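Local coordinates for protein polyprenyl synthetase (Zymomonas mobilis subsp. mobilis, PDB 4KKM) that probably makes farnesyl and longer prenyl diphosphates by joining isoprenyl units head to tail, as a magnesium-dependent prenyltransferase of the FPP/GGPP synthase family, at residues R40-Q45 and I97-V102; L46-D51 and R55-M60; Q181-A186 and L196-R201. All coordinates share one frame; numbering follows the deposited sequence. Where two conformers were deposited one is given.

Contact 1 (R40-Q45 and I97-V102)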
loop_
_atom_site.group_PDB
_atom_site.type_symbol
_atom_site.label_atom_id
_atom_site.label_comp_id
_atom_site.label_asym_id
_atom_site.label_seq_id
_atom_site.Cartn_x
_atom_site.Cartn_y
_atom_site.Cartn_z
ATOM N N ARG B 40 -18.147 9.011 9.034
ATOM C CA ARG B 40 -17.594 9.648 10.225
ATOM C C ARG B 40 -16.128 9.278 10.425
ATOM O O ARG B 40 -15.287 10.137 10.697
ATOM C CB ARG B 40 -18.386 9.255 11.476
ATOM C CG ARG B 40 -17.616 9.516 12.773
ATOM C CD ARG B 40 -18.425 9.184 14.021
ATOM N NE ARG B 40 -18.801 7.772 14.084
ATOM C CZ ARG B 40 -18.028 6.809 14.576
ATOM N NH1 ARG B 40 -16.824 7.095 15.051
ATOM N NH2 ARG B 40 -18.460 5.557 14.590
ATOM N N LEU B 41 -15.826 7.993 10.291
ATOM C CA LEU B 41 -14.482 7.500 10.559
ATOM C C LEU B 41 -13.452 8.025 9.549
ATOM O O LEU B 41 -12.343 8.410 9.926
ATOM C CB LEU B 41 -14.485 5.966 10.620
ATOM C CG LEU B 41 -15.223 5.389 11.832
ATOM C CD1 LEU B 41 -15.415 3.883 11.697
ATOM C CD2 LEU B 41 -14.477 5.723 13.114
ATOM N N PHE B 42 -13.819 8.046 8.271
ATOM C CA PHE B 42 -12.921 8.574 7.248
ATOM C C PHE B 42 -12.677 10.065 7.460
ATOM O O PHE B 42 -11.550 10.540 7.329
ATOM C CB PHE B 42 -13.475 8.332 5.839
ATOM C CG PHE B 42 -12.977 7.064 5.191
ATOM C CD1 PHE B 42 -11.623 6.855 4.990
ATOM C CD2 PHE B 42 -13.871 6.092 4.771
ATOM C CE1 PHE B 42 -11.168 5.694 4.381
ATOM C CE2 PHE B 42 -13.424 4.935 4.159
ATOM C CZ PHE B 42 -12.069 4.735 3.968
ATOM N N ALA B 43 -13.738 10.794 7.797
ATOM C CA ALA B 43 -13.642 12.234 8.012
ATOM C C ALA B 43 -12.662 12.541 9.135
ATOM O O ALA B 43 -11.858 13.464 9.032
ATOM C CB ALA B 43 -15.017 12.823 8.333
ATOM N N GLU B 44 -12.729 11.746 10.200
ATOM C CA GLU B 44 -11.858 11.915 11.354
ATOM C C GLU B 44 -10.418 11.510 11.055
ATOM O O GLU B 44 -9.472 12.070 11.614
ATOM C CB GLU B 44 -12.392 11.096 12.530
ATOM C CG GLU B 44 -11.577 11.210 13.806
ATOM C CD GLU B 44 -12.257 10.539 14.987
ATOM O OE1 GLU B 44 -12.934 9.506 14.782
ATOM O OE2 GLU B 44 -12.124 11.053 16.120
ATOM N N GLN B 45 -10.263 10.528 10.173
ATOM C CA GLN B 45 -8.957 10.004 9.808
ATOM C C GLN B 45 -8.229 10.921 8.827
ATOM O O GLN B 45 -7.014 10.811 8.642
ATOM C CB GLN B 45 -9.116 8.613 9.182
ATOM C CG GLN B 45 -7.845 7.793 9.136
ATOM C CD GLN B 45 -7.378 7.379 10.511
ATOM O OE1 GLN B 45 -8.178 6.975 11.354
ATOM N NE2 GLN B 45 -6.078 7.491 10.755
ATOM N N ILE B 97 -10.353 -1.960 5.209
ATOM C CA ILE B 97 -10.594 -2.692 3.964
ATOM C C ILE B 97 -11.178 -1.746 2.922
ATOM O O ILE B 97 -10.910 -1.874 1.722
ATOM C CB ILE B 97 -11.490 -3.973 4.157
ATOM C CG1 ILE B 97 -11.585 -4.785 2.856
ATOM C CG2 ILE B 97 -12.888 -3.617 4.657
ATOM C CD1 ILE B 97 -10.233 -5.242 2.329
ATOM N N GLU B 98 -11.951 -0.773 3.386
ATOM C CA GLU B 98 -12.554 0.194 2.477
ATOM C C GLU B 98 -11.483 1.109 1.886
ATOM O O GLU B 98 -11.631 1.597 0.771
ATOM C CB GLU B 98 -13.661 0.992 3.182
ATOM C CG GLU B 98 -14.497 1.888 2.268
ATOM C CD GLU B 98 -15.435 1.132 1.325
ATOM O OE1 GLU B 98 -15.398 -0.118 1.264
ATOM O OE2 GLU B 98 -16.217 1.807 0.623
ATOM N N CYS B 99 -10.394 1.321 2.622
ATOM C CA CYS B 99 -9.252 2.043 2.067
ATOM C C CYS B 99 -8.715 1.357 0.819
ATOM O O CYS B 99 -8.440 2.004 -0.191
ATOM C CB CYS B 99 -8.124 2.167 3.090
ATOM S SG CYS B 99 -8.392 3.428 4.343
ATOM N N ILE B 100 -8.555 0.044 0.902
ATOM C CA ILE B 100 -8.049 -0.739 -0.222
ATOM C C ILE B 100 -9.037 -0.727 -1.388
ATOM O O ILE B 100 -8.652 -0.543 -2.544
ATOM C CB ILE B 100 -7.767 -2.182 0.203
ATOM C CG1 ILE B 100 -6.716 -2.208 1.320
ATOM C CG2 ILE B 100 -7.372 -3.045 -1.008
ATOM C CD1 ILE B 100 -5.385 -1.557 0.950
ATOM N N HIS B 101 -10.315 -0.915 -1.080
ATOM C CA HIS B 101 -11.344 -0.908 -2.113
ATOM C C HIS B 101 -11.399 0.447 -2.816
ATOM O O HIS B 101 -11.400 0.522 -4.046
ATOM C CB HIS B 101 -12.706 -1.247 -1.501
ATOM C CG HIS B 101 -13.845 -1.149 -2.466
ATOM N ND1 HIS B 101 -13.914 -1.892 -3.625
ATOM C CD2 HIS B 101 -14.975 -0.394 -2.443
ATOM C CE1 HIS B 101 -15.028 -1.602 -4.273
ATOM N NE2 HIS B 101 -15.687 -0.693 -3.573
ATOM N N VAL B 102 -11.436 1.518 -2.031
ATOM C CA VAL B 102 -11.553 2.859 -2.595
ATOM C C VAL B 102 -10.320 3.218 -3.428
ATOM O O VAL B 102 -10.452 3.721 -4.542
ATOM C CB VAL B 102 -11.816 3.915 -1.505
ATOM C CG1 VAL B 102 -11.597 5.337 -2.047
ATOM C CG2 VAL B 102 -13.227 3.744 -0.948
#
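Phe-42 and Cys-99 mark the place where the two helical segments 40-45 and 97-102 lie nearest each other, their CA atoms 9.1 Å apart. No hydrogen bond links the two. Each keeps its backbone bonds within its own helix, for example Gln-45 N to Leu-41 O at 3.0 Å and Val-102 N to Glu-98 O at 2.8 Å, and the gap between them is bridged by side chains.

Phe-42 does most of the bridging. Its CB leaves the helix toward segment 97-102, and the flat ring arrives with its outer rim leading. Phe-42 CE1 lies 3.6 Å from Cys-99 SG; on the other flank of CZ, Phe-42 CE2 comes to 3.7 Å from Glu-98 CG. The rim thus enters the angle between two consecutive residues of one helix turn. The sulfur sits 76° off the ring normal, a sulfur-aromatic contact of the edge type, in which polarisable sulfur meets the weakly positive ring hydrogens. Glu-98 offers only its aliphatic part: with CG anti to the backbone N (chi1 -171°), the methylene comes into the plane of the ring at its edge. The bend at chi2 then carries the carboxylate away to a salt bridge with Arg-70, which probably offsets the cost of burying the charge. Cysteine suits its own position by being small, only weakly polar and polarisable.

All three touching residues are buried. Helix 24-45 thereby rests on helix 87-109, where Leu-41 also packs on Leu-91 and Met-95. Beyond it, Cys-99 touches Ala-145 and Ile-148 of helix 131-150, Glu-98 lies on Pro-73 of helix 71-80, and Ile-97 meets helix 208-221, as befits the all-helical prenyl synthase fold.

Contact 2 (L46-D51 and R55-M60). With ACT (acetate ion), chain E.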
loop_
_atom_site.group_PDB
_atom_site.type_symbol
_atom_site.label_atom_id
_atom_site.label_comp_id
_atom_site.label_asym_id
_atom_site.label_seq_id
_atom_site.Cartn_x
_atom_site.Cartn_y
_atom_site.Cartn_z
ATOM N N LEU B 46 -8.972 11.828 8.197
ATOM C CA LEU B 46 -8.404 12.634 7.114
ATOM C C LEU B 46 -8.548 14.141 7.314
ATOM O O LEU B 46 -9.179 14.815 6.496
ATOM C CB LEU B 46 -9.033 12.234 5.774
ATOM C CG LEU B 46 -8.843 10.769 5.350
ATOM C CD1 LEU B 46 -9.711 10.427 4.152
ATOM C CD2 LEU B 46 -7.390 10.480 5.032
ATOM N N PRO B 47 -7.951 14.681 8.390
ATOM C CA PRO B 47 -8.005 16.138 8.545
ATOM C C PRO B 47 -7.282 16.823 7.391
ATOM O O PRO B 47 -6.243 16.333 6.947
ATOM C CB PRO B 47 -7.265 16.382 9.866
ATOM C CG PRO B 47 -6.365 15.206 10.021
ATOM C CD PRO B 47 -7.106 14.043 9.415
ATOM N N VAL B 48 -7.840 17.929 6.905
ATOM C CA VAL B 48 -7.286 18.638 5.754
ATOM C C VAL B 48 -6.207 19.623 6.178
ATOM O O VAL B 48 -6.490 20.582 6.884
ATOM C CB VAL B 48 -8.380 19.429 5.010
ATOM C CG1 VAL B 48 -7.772 20.211 3.841
ATOM C CG2 VAL B 48 -9.489 18.495 4.539
ATOM N N PRO B 49 -4.963 19.396 5.737
ATOM C CA PRO B 49 -3.895 20.329 6.111
ATOM C C PRO B 49 -3.954 21.619 5.301
ATOM O O PRO B 49 -4.541 21.653 4.220
ATOM C CB PRO B 49 -2.622 19.553 5.779
ATOM C CG PRO B 49 -3.023 18.633 4.672
ATOM C CD PRO B 49 -4.470 18.269 4.926
ATOM N N GLU B 50 -3.348 22.675 5.826
ATOM C CA GLU B 50 -3.270 23.930 5.096
ATOM C C GLU B 50 -1.930 24.050 4.370
ATOM O O GLU B 50 -1.719 24.977 3.584
ATOM C CB GLU B 50 -3.516 25.119 6.029
ATOM C CG GLU B 50 -4.929 25.147 6.599
ATOM C CD GLU B 50 -5.303 26.493 7.178
ATOM O OE1 GLU B 50 -4.403 27.197 7.685
ATOM O OE2 GLU B 50 -6.500 26.851 7.117
ATOM N N ASP B 51 -1.027 23.105 4.629
ATOM C CA ASP B 51 0.213 23.025 3.856
ATOM C C ASP B 51 -0.130 22.471 2.461
ATOM O O ASP B 51 -1.283 22.111 2.220
ATOM C CB ASP B 51 1.316 22.238 4.607
ATOM C CG ASP B 51 1.018 20.746 4.763
ATOM O OD1 ASP B 51 0.474 20.104 3.838
ATOM O OD2 ASP B 51 1.361 20.204 5.832
ATOM N N ARG B 55 -4.569 19.407 -1.369
ATOM C CA ARG B 55 -5.261 18.796 -2.498
ATOM C C ARG B 55 -5.275 17.279 -2.379
ATOM O O ARG B 55 -6.291 16.634 -2.637
ATOM C CB ARG B 55 -4.602 19.216 -3.812
ATOM C CG ARG B 55 -5.328 18.741 -5.064
ATOM C CD ARG B 55 -4.627 19.260 -6.318
ATOM N NE ARG B 55 -5.421 19.073 -7.532
ATOM C CZ ARG B 55 -6.309 19.948 -7.994
ATOM N NH1 ARG B 55 -6.532 21.086 -7.345
ATOM N NH2 ARG B 55 -6.973 19.689 -9.112
ATOM N N LEU B 56 -4.139 16.712 -1.986
ATOM C CA LEU B 56 -4.047 15.268 -1.810
ATOM C C LEU B 56 -5.116 14.755 -0.844
ATOM O O LEU B 56 -5.879 13.834 -1.159
ATOM C CB LEU B 56 -2.658 14.887 -1.292
ATOM C CG LEU B 56 -2.548 13.443 -0.784
ATOM C CD1 LEU B 56 -2.658 12.435 -1.932
ATOM C CD2 LEU B 56 -1.244 13.243 -0.019
ATOM N N VAL B 57 -5.176 15.358 0.332
ATOM C CA VAL B 57 -6.118 14.907 1.352
ATOM C C VAL B 57 -7.564 15.201 0.935
ATOM O O VAL B 57 -8.471 14.420 1.218
ATOM C CB VAL B 57 -5.787 15.524 2.735
ATOM C CG1 VAL B 57 -6.784 15.069 3.789
ATOM C CG2 VAL B 57 -4.362 15.156 3.145
ATOM N N GLU B 58 -7.791 16.319 0.250
ATOM C CA GLU B 58 -9.142 16.593 -0.240
ATOM C C GLU B 58 -9.560 15.556 -1.292
ATOM O O GLU B 58 -10.725 15.167 -1.349
ATOM C CB GLU B 58 -9.286 18.036 -0.748
ATOM C CG GLU B 58 -9.340 19.043 0.394
ATOM C CD GLU B 58 -9.388 20.488 -0.065
ATOM O OE1 GLU B 58 -9.048 20.764 -1.236
ATOM O OE2 GLU B 58 -9.769 21.347 0.757
ATOM N N ALA B 59 -8.596 15.089 -2.089
ATOM C CA ALA B 59 -8.850 14.025 -3.061
ATOM C C ALA B 59 -9.162 12.704 -2.363
ATOM O O ALA B 59 -10.068 11.965 -2.773
ATOM C CB ALA B 59 -7.650 13.862 -4.017
ATOM N N MET B 60 -8.414 12.408 -1.308
ATOM C CA MET B 60 -8.657 11.199 -0.524
ATOM C C MET B 60 -10.056 11.240 0.085
ATOM O O MET B 60 -10.789 10.250 0.057
ATOM C CB MET B 60 -7.598 11.034 0.572
ATOM C CG MET B 60 -6.182 10.764 0.048
ATOM S SD MET B 60 -4.915 10.881 1.330
ATOM C CE MET B 60 -5.154 9.316 2.205
HETATM C C ACT E . -6.687 23.311 -4.020
HETATM O O ACT E . -7.750 23.784 -4.494
HETATM O OXT ACT E . -6.426 22.109 -4.292
HETATM C CH3 ACT E . -5.785 24.148 -3.161
#
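Segment 46-51 passes over Val-57 of the helix, whose CA is 5.9 Å from the CA of Val-48. The tight part lies around the two valine methyls. A chi1 of 179° aims one of them into the loop backbone, Val-57 CG1 lying 3.4 Å from Pro-47 O and a little farther from Leu-46 O. On the other branch, Val-57 CG2 meets Pro-49 CD at 3.6 Å, the two side chains crossing obliquely. A branched residue suits this spot because each methyl serves a different part of the loop, and the proline ring offers a rigid apolar surface. Cutting Val-57 back to an alanine removes both methyls, which would probably leave Pro-49 with less to pack on and open a gap under the carbonyls of Leu-46 and Pro-47. Deeper in, Leu-46 crosses Met-60 at about a right angle, Leu-46 CD2 lying 3.8 Å from Met-60 CE, where the flexible thioether bends at chi3.

Toward solvent the packing thins. Val-48 CG1 lies 4.0 Å from Glu-58 CG, across the extended glutamate chain, whose OE1 hydrogen-bonds a glycerol probably left from crystallisation. Arg-55 is exposed and its CB leaves the helix away from the loop; Arg-55 NH1 gives a hydrogen bond of 3.2 Å, bent to 140°, to OXT of an acetate of probably similar origin, while NH2 forms a salt bridge with Asp-130.

The loop links helix 24-45 to helix 54-64, and Leu-46 O accepts from Arg-61 on the latter. Leu-46 and Met-60 also reach helix 131-150, at Leu-144 and at Ser-137 and Ala-140, and both pack on Lys-174 of the second subunit.

Contact 3 (Q181-A186 and L196-R201)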
loop_
_atom_site.group_PDB
_atom_site.type_symbol
_atom_site.label_atom_id
_atom_site.label_comp_id
_atom_site.label_asym_id
_atom_site.label_seq_id
_atom_site.Cartn_x
_atom_site.Cartn_y
_atom_site.Cartn_z
ATOM N N GLN B 181 -6.716 -7.594 -10.843
ATOM C CA GLN B 181 -6.743 -6.443 -11.741
ATOM C C GLN B 181 -5.868 -6.690 -12.962
ATOM O O GLN B 181 -6.223 -6.315 -14.079
ATOM C CB GLN B 181 -6.263 -5.175 -11.019
ATOM C CG GLN B 181 -7.250 -4.590 -10.018
ATOM C CD GLN B 181 -8.502 -4.051 -10.684
ATOM O OE1 GLN B 181 -9.269 -4.802 -11.276
ATOM N NE2 GLN B 181 -8.709 -2.742 -10.595
ATOM N N ALA B 182 -4.724 -7.326 -12.730
ATOM C CA ALA B 182 -3.770 -7.628 -13.795
ATOM C C ALA B 182 -4.326 -8.651 -14.777
ATOM O O ALA B 182 -4.144 -8.506 -15.981
ATOM C CB ALA B 182 -2.451 -8.119 -13.216
ATOM N N ILE B 183 -4.976 -9.696 -14.265
ATOM C CA ILE B 183 -5.579 -10.703 -15.138
ATOM C C ILE B 183 -6.657 -10.058 -16.007
ATOM O O ILE B 183 -6.759 -10.342 -17.200
ATOM C CB ILE B 183 -6.171 -11.891 -14.347
ATOM C CG1 ILE B 183 -5.061 -12.626 -13.600
ATOM C CG2 ILE B 183 -6.898 -12.858 -15.287
ATOM C CD1 ILE B 183 -5.554 -13.736 -12.699
ATOM N N ASP B 184 -7.437 -9.161 -15.412
ATOM C CA ASP B 184 -8.478 -8.460 -16.157
ATOM C C ASP B 184 -7.855 -7.600 -17.256
ATOM O O ASP B 184 -8.302 -7.611 -18.406
ATOM C CB ASP B 184 -9.318 -7.593 -15.216
ATOM C CG ASP B 184 -10.757 -7.455 -15.677
ATOM O OD1 ASP B 184 -11.204 -8.271 -16.512
ATOM O OD2 ASP B 184 -11.446 -6.533 -15.191
ATOM N N LEU B 185 -6.809 -6.863 -16.900
ATOM C CA LEU B 185 -6.072 -6.068 -17.884
ATOM C C LEU B 185 -5.508 -6.938 -19.013
ATOM O O LEU B 185 -5.557 -6.561 -20.189
ATOM C CB LEU B 185 -4.948 -5.294 -17.190
ATOM C CG LEU B 185 -3.997 -4.489 -18.080
ATOM C CD1 LEU B 185 -4.742 -3.369 -18.776
ATOM C CD2 LEU B 185 -2.839 -3.934 -17.257
ATOM N N ALA B 186 -4.983 -8.107 -18.657
ATOM C CA ALA B 186 -4.481 -9.041 -19.659
ATOM C C ALA B 186 -5.593 -9.501 -20.606
ATOM O O ALA B 186 -5.380 -9.630 -21.811
ATOM C CB ALA B 186 -3.835 -10.236 -18.989
ATOM N N LEU B 196 -13.052 -20.801 -18.637
ATOM C CA LEU B 196 -13.711 -20.809 -17.329
ATOM C C LEU B 196 -12.748 -20.854 -16.124
ATOM O O LEU B 196 -12.913 -20.084 -15.184
ATOM C CB LEU B 196 -14.767 -21.923 -17.252
ATOM C CG LEU B 196 -15.664 -21.879 -16.012
ATOM C CD1 LEU B 196 -16.434 -20.560 -15.964
ATOM C CD2 LEU B 196 -16.618 -23.074 -15.992
ATOM N N PRO B 197 -11.743 -21.756 -16.140
ATOM C CA PRO B 197 -10.749 -21.726 -15.057
ATOM C C PRO B 197 -10.059 -20.368 -14.857
ATOM O O PRO B 197 -9.819 -19.972 -13.715
ATOM C CB PRO B 197 -9.717 -22.764 -15.512
ATOM C CG PRO B 197 -10.511 -23.740 -16.300
ATOM C CD PRO B 197 -11.528 -22.911 -17.035
ATOM N N THR B 198 -9.741 -19.666 -15.941
ATOM C CA THR B 198 -8.997 -18.415 -15.818
ATOM C C THR B 198 -9.867 -17.269 -15.292
ATOM O O THR B 198 -9.425 -16.484 -14.451
ATOM C CB THR B 198 -8.309 -18.017 -17.154
ATOM O OG1 THR B 198 -7.448 -19.082 -17.581
ATOM C CG2 THR B 198 -7.483 -16.754 -16.982
ATOM N N ILE B 199 -11.105 -17.168 -15.765
ATOM C CA ILE B 199 -11.951 -16.086 -15.272
ATOM C C ILE B 199 -12.442 -16.401 -13.863
ATOM O O ILE B 199 -12.853 -15.510 -13.127
ATOM C CB ILE B 199 -13.147 -15.765 -16.205
ATOM C CG1 ILE B 199 -14.155 -16.909 -16.205
ATOM C CG2 ILE B 199 -12.663 -15.436 -17.633
ATOM C CD1 ILE B 199 -15.508 -16.523 -16.784
ATOM N N THR B 200 -12.383 -17.673 -13.491
ATOM C CA THR B 200 -12.678 -18.055 -12.121
ATOM C C THR B 200 -11.550 -17.563 -11.216
ATOM O O THR B 200 -11.803 -16.968 -10.169
ATOM C CB THR B 200 -12.891 -19.575 -11.978
ATOM O OG1 THR B 200 -14.040 -19.964 -12.744
ATOM C CG2 THR B 200 -13.125 -19.947 -10.521
ATOM N N ARG B 201 -10.305 -17.795 -11.628
ATOM C CA ARG B 201 -9.171 -17.273 -10.870
ATOM C C ARG B 201 -9.217 -15.757 -10.858
ATOM O O ARG B 201 -8.908 -15.129 -9.847
ATOM C CB ARG B 201 -7.830 -17.727 -11.450
ATOM C CG ARG B 201 -6.635 -17.294 -10.590
ATOM C CD ARG B 201 -5.299 -17.451 -11.308
ATOM N NE ARG B 201 -4.906 -18.847 -11.499
ATOM C CZ ARG B 201 -4.335 -19.601 -10.564
ATOM N NH1 ARG B 201 -4.102 -19.101 -9.357
ATOM N NH2 ARG B 201 -4.004 -20.859 -10.830
#
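Ile-183 meets Thr-198 and Arg-201 through two branches that its first torsion sets apart. With chi1 at -63°, CG1 lies beside the backbone N and CG2 beside the carbonyl carbon, and the extended chi2 of 175° carries CD1 outward to the arginine. A chi1 of -175° swings the Arg-201 chain off beside its carbonyl carbon, and a bend at chi3 follows.

The two chains cross at about a right angle, and Ile-183 CD1 touches Arg-201 CD at 4.0 Å. Here the arginine acts through its aliphatic stem, while its charged end goes past toward Asp-51 of the second subunit, in a long and weak ion pair. The other branch is looser: Ile-183 CG2 lies 4.3 Å from the methyl CG2 of Thr-198. Threonine fits because it turns this methyl to the apolar neighbour while its hydroxyl OG1 hydrogen-bonds Asp-195, just ahead of the helix.

Contact is sparse and purely van der Waals, with the closest CA atoms, of Ile-183 and Ile-199, 8.3 Å apart. Thr-200 ties one turn of the second helix: Thr-200 OG1 donates to Leu-196 O at 2.7 Å from above the carbonyl plane, and Thr-200 N reaches the same oxygen from the opposite face.

Such is the packing of two successive helices, 177-188 and 196-206, in an all-helical fold; on the first, Gln-181 makes a weak hydrogen bond to the calcium ligand Asp-108. Ile-183 also packs on Leu-202 and Leu-205, and Ile-199 rests on Phe-274 and Leu-277 of helix 274-278, while Arg-53 and Pro-52 of the second subunit approach Ile-183 and Thr-198.

Contacts 1 and 2 adjoin in sequence, segment 40-45 running into 46-51, and contact 2 is nested within the chain loop that contact 1 closes; their centres are about 14 Å apart. Helix 24-45 is thus laid on helix 87-109 by contact 1, while contact 2 settles its exit onto helix 54-64. Contact 3 comes later in the chain, on the opposite side of the chain's centre from contact 1, about 28 Å between centres, and about 35 Å from contact 2, again between centres. Contacts 2 and 3 both touch the second subunit, so at both, local packing adjoins the dimer interface. The calcium ion held by Asp-108 and Asp-114 is about 11 Å from the Ile-183 side chain of contact 3.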